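Local atomic coordinates of exoribonuclease II, mitochondrial (Candida glabrata, PDB entry 6F3H), a protein that degrades RNA from its 3' end as the magnesium-binding exoribonuclease of the mitochondrial RNA degradosome, in which it is tightly coupled to a helicase. Residues 278-283 against 322-327; 554-559 against 608-613. The protein carries 1 engineered substitution. All coordinates share one frame; numbering follows the deposited sequence.

Contact 1: residues 278-283 against 322-327; sequences KLVNDK and RHIDMY
A side-chain amide at the end of one helix grips the backbone of a loop here: Asn281, the last residue of helix 251-281, reaches across to residues 323-325, which follow helix 311-322. Its CG stands anti to the carbonyl carbon (chi1 -56°), and this brings the amide up to the loop. The backbone N of Asp325 donates to Asn281 OD1 over 3.2 Å along a nearly straight path, 169° at the hydrogen, although it lies above the carbonyl plane. On the other half of the amide, Asn281 ND2 makes a weak hydrogen bond of 3.5 Å to the O of His323. Asparagine suits the place because one short side chain offers both an acceptor and a donor to a backbone that is neither helix nor strand here. Alongside the amide lies a small apolar contact. Val280 CG1, anti to its own backbone N, meets Ile324 CG2 at 3.7 Å, the two branched side chains crossing at about a right angle and both buried. The helix closes in a Schellman motif, with Lys283 in a left-handed conformation (phi 58°) that turns the chain away. Around this junction, Val280 also packs on Ile288 of helix 285-291, Ile324 touches Ala277 one turn back in helix 251-281, and Tyr327 lies against helix 334-343, where its OH bonds to Glu343.

Contact 2: residues 554-559 against 608-613; sequences TLATKL and VSEFMI. With nucleotides of chain C.
Apolar packing joins helices 543-567 and 603-625 within the RNB domain, their axes passing 9.1 Å apart and crossing at 59° over these segments. The Phe611 ring carries most of the apolar contacts. Its CG stands anti to the carbonyl carbon (chi1 -76°), bringing the ring to the other helix. Leu559 CD1 lies over one face in a CH-pi contact, 4.2 Å from the centroid of the Phe611 ring and displaced toward its rim; leucine suits the place because its branched end can lay a methyl on the ring. Leu555 approaches differently, its CB lying at the ring edge, 4.2 Å from Phe611 CZ. Ala556 CB comes in obliquely. Beside the ring, aliphatic carbons meet where the backbones are nearest: Ala556 CB touches Glu610 CB at 3.7 Å, and a lone methyl lets the helices come close at this point. Glu610 then bends at chi2, and its carboxylate forms a salt bridge through OE2 with Arg563, farther along helix 543-567, so that a buried acid has a countercharge. The RNA lies across helix 603-625 from this packing: Ser609 CA is 3.4 Å from O2' of U4 of chain C, and Met612, a selenomethionine, has its CB 3.4 Å from O3' of the same nucleotide. Helix 603-625 thus stands between RNA and helix 543-567, with Val608 and Met612 touching the magnesium ligand Asp410 on strand 410-416, while Leu555 and Leu559 rest on Leu505 of strand 505-519.

Overall arrangement
Contact 1 closes before contact 2 opens along the chain, and the two share no helix, strand or sheet. Their centres are 61 Å apart, on opposite sides of the chain's centre, and their nearest atoms remain about 46 Å apart. Contact 1 belongs to a helical region, with helices 251-281, 285-291, 311-322 and 334-343 gathered round it, and its nearest atom is about 33 Å from the bound RNA. Contact 2 lies in the RNB domain, with the Phe611 side chain about 11 Å from magnesium. The first therefore concerns the packing of a peripheral helical part, the second the framework beside the nuclease centre.

Contact 1: residues 278-283 against 322-327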
ATOM      1  N   LYS A 278      23.309  27.780 -21.102  1.00 52.97           N
ATOM      2  CA  LYS A 278      23.316  28.608 -22.292  1.00 49.57           C
ATOM      3  C   LYS A 278      22.505  27.942 -23.379  1.00 54.55           C
ATOM      4  O   LYS A 278      21.608  28.558 -23.962  1.00 60.27           O
ATOM      5  CB  LYS A 278      24.734  28.868 -22.759  1.00 48.53           C
ATOM      6  CG  LYS A 278      24.795  30.158 -23.524  1.00 56.92           C
ATOM      7  CD  LYS A 278      25.949  30.187 -24.483  1.00 65.34           C
ATOM      8  CE  LYS A 278      26.453  31.609 -24.631  1.00 73.30           C
ATOM      9  NZ  LYS A 278      27.181  32.110 -23.397  1.00 77.89           N
ATOM     10  N   LEU A 279      22.773  26.654 -23.616  1.00 54.03           N
ATOM     11  CA  LEU A 279      22.047  25.882 -24.620  1.00 51.25           C
ATOM     12  C   LEU A 279      20.547  25.953 -24.407  1.00 58.16           C
ATOM     13  O   LEU A 279      19.769  26.059 -25.363  1.00 65.84           O
ATOM     14  CB  LEU A 279      22.501  24.428 -24.563  1.00 49.76           C
ATOM     15  CG  LEU A 279      24.003  24.225 -24.696  1.00 49.42           C
ATOM     16  CD1 LEU A 279      24.377  22.794 -24.486  1.00 47.76           C
ATOM     17  CD2 LEU A 279      24.388  24.618 -26.073  1.00 50.60           C
ATOM     18  N   VAL A 280      20.124  25.881 -23.153  1.00 58.87           N
ATOM     19  CA  VAL A 280      18.711  25.978 -22.837  1.00 55.43           C
ATOM     20  C   VAL A 280      18.166  27.354 -23.198  1.00 58.03           C
ATOM     21  O   VAL A 280      17.078  27.472 -23.774  1.00 59.66           O
ATOM     22  CB  VAL A 280      18.524  25.647 -21.352  1.00 45.07           C
ATOM     23  CG1 VAL A 280      17.119  25.895 -20.928  1.00 42.35           C
ATOM     24  CG2 VAL A 280      18.902  24.217 -21.142  1.00 42.34           C
ATOM     25  N   ASN A 281      18.925  28.413 -22.901  1.00 55.48           N
ATOM     26  CA  ASN A 281      18.432  29.753 -23.174  1.00 53.00           C
ATOM     27  C   ASN A 281      18.442  30.044 -24.654  1.00 62.70           C
ATOM     28  O   ASN A 281      17.575  30.768 -25.148  1.00 69.15           O
ATOM     29  CB  ASN A 281      19.272  30.773 -22.436  1.00 50.41           C
ATOM     30  CG  ASN A 281      19.321  30.502 -20.974  1.00 54.61           C
ATOM     31  OD1 ASN A 281      18.287  30.260 -20.343  1.00 60.14           O
ATOM     32  ND2 ASN A 281      20.518  30.539 -20.407  1.00 52.47           N
ATOM     33  N   ASP A 282      19.407  29.492 -25.371  1.00 66.39           N
ATOM     34  CA  ASP A 282      19.439  29.588 -26.818  1.00 71.58           C
ATOM     35  C   ASP A 282      18.509  28.571 -27.467  1.00 71.35           C
ATOM     36  O   ASP A 282      18.407  28.522 -28.697  1.00 71.29           O
ATOM     37  CB  ASP A 282      20.873  29.407 -27.309  1.00 71.69           C
ATOM     38  CG  ASP A 282      21.823  30.409 -26.686  1.00 80.14           C
ATOM     39  OD1 ASP A 282      21.346  31.444 -26.179  1.00 83.91           O
ATOM     40  OD2 ASP A 282      23.049  30.175 -26.693  1.00 86.32           O
ATOM     41  N   LYS A 283      17.803  27.784 -26.667  1.00 68.29           N
ATOM     42  CA  LYS A 283      16.841  26.817 -27.159  1.00 68.05           C
ATOM     43  C   LYS A 283      17.456  25.795 -28.110  1.00 65.82           C
ATOM     44  O   LYS A 283      16.759  25.224 -28.950  1.00 64.86           O
ATOM     45  CB  LYS A 283      15.646  27.513 -27.828  1.00 70.68           C
ATOM     46  CG  LYS A 283      15.027  28.633 -27.018  1.00 76.71           C
ATOM     47  CD  LYS A 283      13.609  28.224 -26.684  1.00 84.81           C
ATOM     48  CE  LYS A 283      12.699  29.387 -26.324  1.00 91.91           C
ATOM     49  NZ  LYS A 283      11.910  29.127 -25.054  1.00 94.75           N
ATOM     50  N   ARG A 322      19.010  28.504 -11.516  1.00 47.49           N
ATOM     51  CA  ARG A 322      19.427  29.887 -11.341  1.00 47.00           C
ATOM     52  C   ARG A 322      20.079  30.410 -12.607  1.00 48.85           C
ATOM     53  O   ARG A 322      20.019  31.602 -12.888  1.00 58.95           O
ATOM     54  CB  ARG A 322      20.371  29.998 -10.137  1.00 41.91           C
ATOM     55  CG  ARG A 322      20.544  31.416  -9.652  1.00 46.58           C
ATOM     56  CD  ARG A 322      21.618  31.722  -8.590  1.00 53.70           C
ATOM     57  NE  ARG A 322      22.684  30.755  -8.347  1.00 55.99           N
ATOM     58  CZ  ARG A 322      23.823  30.729  -9.025  1.00 62.53           C
ATOM     59  NH1 ARG A 322      24.005  31.592 -10.016  1.00 68.35           N
ATOM     60  NH2 ARG A 322      24.768  29.843  -8.720  1.00 64.57           N
ATOM     61  N   HIS A 323      20.663  29.538 -13.401  1.00 47.73           N
ATOM     62  CA  HIS A 323      21.299  29.958 -14.631  1.00 42.19           C
ATOM     63  C   HIS A 323      20.385  29.938 -15.841  1.00 52.11           C
ATOM     64  O   HIS A 323      20.876  30.144 -16.951  1.00 56.60           O
ATOM     65  CB  HIS A 323      22.518  29.101 -14.904  1.00 42.21           C
ATOM     66  CG  HIS A 323      23.693  29.460 -14.060  1.00 45.21           C
ATOM     67  ND1 HIS A 323      23.844  29.001 -12.772  1.00 47.28           N
ATOM     68  CD2 HIS A 323      24.743  30.275 -14.295  1.00 43.56           C
ATOM     69  CE1 HIS A 323      24.958  29.485 -12.260  1.00 45.84           C
ATOM     70  NE2 HIS A 323      25.519  30.266 -13.163  1.00 47.53           N
ATOM     71  N   ILE A 324      19.101  29.620 -15.692  1.00 52.25           N
ATOM     72  CA  ILE A 324      18.185  29.532 -16.826  1.00 48.93           C
ATOM     73  C   ILE A 324      17.101  30.589 -16.683  1.00 53.76           C
ATOM     74  O   ILE A 324      16.438  30.659 -15.645  1.00 59.44           O
ATOM     75  CB  ILE A 324      17.568  28.128 -16.946  1.00 49.58           C
ATOM     76  CG1 ILE A 324      18.639  27.118 -17.331  1.00 42.00           C
ATOM     77  CG2 ILE A 324      16.501  28.122 -18.004  1.00 51.07           C
ATOM     78  CD1 ILE A 324      18.321  25.761 -16.916  1.00 41.81           C
ATOM     79  N   ASP A 325      16.875  31.365 -17.744  1.00 58.19           N
ATOM     80  CA  ASP A 325      16.073  32.582 -17.627  1.00 72.76           C
ATOM     81  C   ASP A 325      14.681  32.295 -17.109  1.00 77.71           C
ATOM     82  O   ASP A 325      14.247  32.860 -16.100  1.00 73.10           O
ATOM     83  CB  ASP A 325      15.970  33.276 -18.976  1.00 84.02           C
ATOM     84  CG  ASP A 325      17.303  33.686 -19.500  1.00 93.68           C
ATOM     85  OD1 ASP A 325      18.148  32.798 -19.698  1.00 96.27           O
ATOM     86  OD2 ASP A 325      17.510  34.898 -19.704  1.00 96.59           O
HETATM   87  N   MSE A 326      13.954  31.451 -17.809  1.00 89.20           N
HETATM   88  CA  MSE A 326      12.574  31.203 -17.471  1.00104.06           C
HETATM   89  C   MSE A 326      12.421  30.727 -16.049  1.00 95.95           C
HETATM   90  O   MSE A 326      11.526  31.147 -15.328  1.00105.68           O
HETATM   91  CB  MSE A 326      12.019  30.173 -18.410  1.00130.37           C
HETATM   92  CG  MSE A 326      12.159  30.595 -19.828  1.00157.54           C
HETATM   93 SE   MSE A 326      11.469  29.148 -20.869  1.00183.89          SE
HETATM   94  CE  MSE A 326      13.151  28.216 -21.185  1.00186.04           C
ATOM     95  N   TYR A 327      13.310  29.829 -15.656  1.00 83.07           N
ATOM     96  CA  TYR A 327      13.175  29.095 -14.413  1.00 75.09           C
ATOM     97  C   TYR A 327      13.926  29.736 -13.278  1.00 75.11           C
ATOM     98  O   TYR A 327      14.037  29.132 -12.214  1.00 79.65           O
ATOM     99  CB  TYR A 327      13.685  27.677 -14.593  1.00 76.05           C
ATOM    100  CG  TYR A 327      12.940  26.898 -15.637  1.00 85.25           C
ATOM    101  CD1 TYR A 327      11.658  26.434 -15.401  1.00 90.96           C
ATOM    102  CD2 TYR A 327      13.506  26.641 -16.873  1.00 87.07           C
ATOM    103  CE1 TYR A 327      10.966  25.716 -16.364  1.00 92.32           C
ATOM    104  CE2 TYR A 327      12.819  25.922 -17.844  1.00 84.93           C
ATOM    105  CZ  TYR A 327      11.551  25.464 -17.582  1.00 88.87           C
ATOM    106  OH  TYR A 327      10.854  24.753 -18.533  1.00 92.45           O
TER

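Contact 2: residues 554-559 against 608-613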
ATOM      1  N   THR A 554     -30.970 -10.343  -2.856  1.00 57.46           N
ATOM      2  CA  THR A 554     -31.757 -10.271  -1.631  1.00 59.61           C
ATOM      3  C   THR A 554     -31.023 -10.921  -0.460  1.00 61.90           C
ATOM      4  O   THR A 554     -31.189 -10.500   0.691  1.00 65.80           O
ATOM      5  CB  THR A 554     -33.110 -10.912  -1.870  1.00 57.72           C
ATOM      6  OG1 THR A 554     -32.886 -12.167  -2.503  1.00 64.13           O
ATOM      7  CG2 THR A 554     -33.948 -10.035  -2.820  1.00 58.25           C
ATOM      8  N   LEU A 555     -30.181 -11.915  -0.740  1.00 56.81           N
ATOM      9  CA  LEU A 555     -29.387 -12.533   0.315  1.00 52.43           C
ATOM     10  C   LEU A 555     -28.329 -11.584   0.843  1.00 50.54           C
ATOM     11  O   LEU A 555     -28.132 -11.477   2.059  1.00 51.57           O
ATOM     12  CB  LEU A 555     -28.740 -13.812  -0.202  1.00 55.16           C
ATOM     13  CG  LEU A 555     -29.689 -14.998  -0.351  1.00 55.24           C
ATOM     14  CD1 LEU A 555     -29.070 -16.098  -1.184  1.00 53.75           C
ATOM     15  CD2 LEU A 555     -29.985 -15.500   1.038  1.00 54.72           C
ATOM     16  N   ALA A 556     -27.644 -10.877  -0.051  1.00 53.17           N
ATOM     17  CA  ALA A 556     -26.624  -9.934   0.391  1.00 49.05           C
ATOM     18  C   ALA A 556     -27.225  -8.868   1.284  1.00 52.35           C
ATOM     19  O   ALA A 556     -26.663  -8.547   2.334  1.00 60.70           O
ATOM     20  CB  ALA A 556     -25.938  -9.286  -0.806  1.00 47.71           C
ATOM     21  N   THR A 557     -28.392  -8.343   0.914  1.00 51.13           N
ATOM     22  CA  THR A 557     -28.987  -7.288   1.718  1.00 51.55           C
ATOM     23  C   THR A 557     -29.115  -7.731   3.165  1.00 53.75           C
ATOM     24  O   THR A 557     -28.772  -6.982   4.087  1.00 58.26           O
ATOM     25  CB  THR A 557     -30.352  -6.904   1.131  1.00 56.09           C
ATOM     26  OG1 THR A 557     -30.168  -6.350  -0.178  1.00 50.88           O
ATOM     27  CG2 THR A 557     -31.064  -5.874   2.001  1.00 61.52           C
ATOM     28  N   LYS A 558     -29.470  -8.990   3.382  1.00 52.69           N
ATOM     29  CA  LYS A 558     -29.602  -9.447   4.751  1.00 55.75           C
ATOM     30  C   LYS A 558     -28.255  -9.722   5.371  1.00 56.66           C
ATOM     31  O   LYS A 558     -28.100  -9.575   6.583  1.00 60.59           O
ATOM     32  CB  LYS A 558     -30.480 -10.682   4.798  1.00 64.00           C
ATOM     33  CG  LYS A 558     -31.786 -10.459   4.066  1.00 72.95           C
ATOM     34  CD  LYS A 558     -32.887 -11.305   4.649  1.00 77.77           C
ATOM     35  CE  LYS A 558     -32.929 -12.665   4.012  1.00 83.75           C
ATOM     36  NZ  LYS A 558     -33.682 -12.611   2.729  1.00 89.66           N
ATOM     37  N   LEU A 559     -27.283 -10.109   4.548  1.00 57.31           N
ATOM     38  CA  LEU A 559     -25.909 -10.295   5.005  1.00 54.47           C
ATOM     39  C   LEU A 559     -25.326  -8.988   5.498  1.00 56.30           C
ATOM     40  O   LEU A 559     -24.672  -8.927   6.547  1.00 61.28           O
ATOM     41  CB  LEU A 559     -25.053 -10.825   3.857  1.00 53.83           C
ATOM     42  CG  LEU A 559     -25.120 -12.284   3.436  1.00 49.88           C
ATOM     43  CD1 LEU A 559     -24.291 -12.506   2.183  1.00 46.60           C
ATOM     44  CD2 LEU A 559     -24.587 -13.110   4.554  1.00 47.89           C
ATOM     45  N   VAL A 608     -21.742  -8.614  -4.985  1.00 53.31           N
ATOM     46  CA  VAL A 608     -20.435  -9.249  -5.038  1.00 50.35           C
ATOM     47  C   VAL A 608     -19.700  -9.039  -3.735  1.00 45.17           C
ATOM     48  O   VAL A 608     -19.237  -9.994  -3.109  1.00 44.36           O
ATOM     49  CB  VAL A 608     -19.619  -8.700  -6.219  1.00 52.20           C
ATOM     50  CG1 VAL A 608     -18.312  -9.437  -6.309  1.00 53.59           C
ATOM     51  CG2 VAL A 608     -20.385  -8.852  -7.488  1.00 45.69           C
ATOM     52  N   SER A 609     -19.666  -7.797  -3.263  1.00 47.49           N
ATOM     53  CA  SER A 609     -18.851  -7.491  -2.101  1.00 46.46           C
ATOM     54  C   SER A 609     -19.285  -8.329  -0.905  1.00 47.87           C
ATOM     55  O   SER A 609     -18.464  -9.011  -0.280  1.00 49.17           O
ATOM     56  CB  SER A 609     -18.923  -5.993  -1.808  1.00 44.28           C
ATOM     57  OG  SER A 609     -20.093  -5.644  -1.103  1.00 42.64           O
ATOM     58  N   GLU A 610     -20.590  -8.408  -0.661  1.00 45.50           N
ATOM     59  CA  GLU A 610     -21.048  -9.084   0.544  1.00 42.50           C
ATOM     60  C   GLU A 610     -20.588 -10.515   0.605  1.00 50.09           C
ATOM     61  O   GLU A 610     -20.352 -11.061   1.695  1.00 49.91           O
ATOM     62  CB  GLU A 610     -22.552  -9.018   0.645  1.00 51.78           C
ATOM     63  CG  GLU A 610     -22.935  -7.753   1.318  1.00 61.85           C
ATOM     64  CD  GLU A 610     -22.100  -7.520   2.588  1.00 70.82           C
ATOM     65  OE1 GLU A 610     -21.826  -8.478   3.370  1.00 72.89           O
ATOM     66  OE2 GLU A 610     -21.659  -6.368   2.770  1.00 72.52           O
ATOM     67  N   PHE A 611     -20.463 -11.136  -0.546  1.00 50.45           N
ATOM     68  CA  PHE A 611     -20.109 -12.539  -0.573  1.00 52.41           C
ATOM     69  C   PHE A 611     -18.619 -12.754  -0.362  1.00 52.56           C
ATOM     70  O   PHE A 611     -18.225 -13.688   0.338  1.00 52.64           O
ATOM     71  CB  PHE A 611     -20.618 -13.122  -1.882  1.00 56.24           C
ATOM     72  CG  PHE A 611     -22.110 -13.340  -1.878  1.00 56.45           C
ATOM     73  CD1 PHE A 611     -22.676 -14.369  -1.134  1.00 51.23           C
ATOM     74  CD2 PHE A 611     -22.952 -12.456  -2.519  1.00 59.11           C
ATOM     75  CE1 PHE A 611     -24.043 -14.549  -1.093  1.00 46.81           C
ATOM     76  CE2 PHE A 611     -24.327 -12.628  -2.475  1.00 58.53           C
ATOM     77  CZ  PHE A 611     -24.873 -13.677  -1.767  1.00 52.01           C
HETATM   78  N   MSE A 612     -17.786 -11.878  -0.902  1.00 55.76           N
HETATM   79  CA  MSE A 612     -16.344 -12.006  -0.752  1.00 50.70           C
HETATM   80  C   MSE A 612     -15.933 -11.812   0.650  1.00 48.27           C
HETATM   81  O   MSE A 612     -15.155 -12.588   1.187  1.00 50.95           O
HETATM   82  CB  MSE A 612     -15.653 -10.999  -1.619  1.00 59.74           C
HETATM   83  CG  MSE A 612     -16.234 -11.004  -2.998  1.00 78.07           C
HETATM   84 SE   MSE A 612     -15.936 -12.703  -3.921  1.00 89.39          SE
HETATM   85  CE  MSE A 612     -14.434 -12.100  -4.989  1.00 93.37           C
ATOM     86  N   ILE A 613     -16.471 -10.740   1.226  1.00 40.94           N
ATOM     87  CA  ILE A 613     -16.360 -10.524   2.664  1.00 47.04           C
ATOM     88  C   ILE A 613     -16.689 -11.798   3.418  1.00 48.36           C
ATOM     89  O   ILE A 613     -15.950 -12.236   4.312  1.00 48.13           O
ATOM     90  CB  ILE A 613     -17.286  -9.379   3.093  1.00 43.14           C
ATOM     91  CG1 ILE A 613     -16.976  -8.127   2.280  1.00 41.17           C
ATOM     92  CG2 ILE A 613     -17.256  -9.203   4.598  1.00 42.93           C
ATOM     93  CD1 ILE A 613     -17.744  -6.945   2.725  1.00 42.51           C
TER
ATOM     94  P     U C   4     -11.926  -6.257   0.971  1.00 52.31           P
ATOM     95  OP1   U C   4     -11.569  -7.663   1.244  1.00 48.15           O
ATOM     96  OP2   U C   4     -10.878  -5.284   0.615  1.00 60.01           O
ATOM     97  O5'   U C   4     -12.920  -6.305  -0.238  1.00 51.72           O
ATOM     98  C5'   U C   4     -14.165  -6.934  -0.077  1.00 42.92           C
ATOM     99  C4'   U C   4     -14.933  -6.788  -1.333  1.00 45.36           C
ATOM    100  O4'   U C   4     -15.369  -5.414  -1.464  1.00 52.12           O
ATOM    101  C3'   U C   4     -14.118  -7.017  -2.581  1.00 43.47           C
ATOM    102  O3'   U C   4     -13.874  -8.379  -2.858  1.00 40.88           O
ATOM    103  C2'   U C   4     -14.928  -6.277  -3.629  1.00 48.79           C
ATOM    104  O2'   U C   4     -16.076  -7.024  -3.998  1.00 53.62           O
ATOM    105  C1'   U C   4     -15.384  -5.053  -2.830  1.00 51.26           C
ATOM    106  N1    U C   4     -14.472  -3.904  -3.039  1.00 54.20           N
ATOM    107  C2    U C   4     -14.784  -3.078  -4.097  1.00 55.65           C
ATOM    108  O2    U C   4     -15.756  -3.251  -4.808  1.00 58.96           O
ATOM    109  N3    U C   4     -13.931  -2.030  -4.290  1.00 53.78           N
ATOM    110  C4    U C   4     -12.812  -1.747  -3.541  1.00 57.32           C
ATOM    111  O4    U C   4     -12.147  -0.754  -3.851  1.00 63.53           O
ATOM    112  C5    U C   4     -12.542  -2.656  -2.461  1.00 51.29           C
ATOM    113  C6    U C   4     -13.361  -3.681  -2.251  1.00 52.07           C
ATOM    114  P     A C   5     -12.502  -8.808  -3.565  1.00 49.45           P
ATOM    115  OP1   A C   5     -12.399 -10.284  -3.594  1.00 42.98           O
ATOM    116  OP2   A C   5     -11.368  -8.015  -3.009  1.00 51.94           O
ATOM    117  O5'   A C   5     -12.711  -8.339  -5.059  1.00 49.46           O
ATOM    118  C5'   A C   5     -13.789  -8.868  -5.803  1.00 48.50           C
ATOM    119  C4'   A C   5     -14.083  -8.060  -7.035  1.00 45.38           C
ATOM    120  O4'   A C   5     -14.509  -6.727  -6.664  1.00 45.71           O
ATOM    121  C3'   A C   5     -12.922  -7.829  -7.985  1.00 42.09           C
ATOM    122  O3'   A C   5     -12.714  -8.925  -8.847  1.00 43.52           O
ATOM    123  C2'   A C   5     -13.361  -6.578  -8.720  1.00 44.79           C
ATOM    124  O2'   A C   5     -14.354  -6.896  -9.684  1.00 45.04           O
ATOM    125  C1'   A C   5     -14.011  -5.795  -7.587  1.00 45.44           C
ATOM    126  N9    A C   5     -13.000  -5.012  -6.895  1.00 54.27           N
ATOM    127  C8    A C   5     -12.262  -5.325  -5.781  1.00 58.47           C
ATOM    128  N7    A C   5     -11.394  -4.403  -5.448  1.00 55.41           N
ATOM    129  C5    A C   5     -11.585  -3.452  -6.434  1.00 59.17           C
ATOM    130  C6    A C   5     -10.984  -2.214  -6.659  1.00 67.51           C
ATOM    131  N6    A C   5     -10.023  -1.712  -5.874  1.00 73.12           N
ATOM    132  N1    A C   5     -11.422  -1.519  -7.739  1.00 67.13           N
ATOM    133  C2    A C   5     -12.388  -2.033  -8.522  1.00 66.33           C
ATOM    134  N3    A C   5     -13.041  -3.188  -8.415  1.00 62.88           N
ATOM    135  C4    A C   5     -12.566  -3.827  -7.338  1.00 60.44           C
TER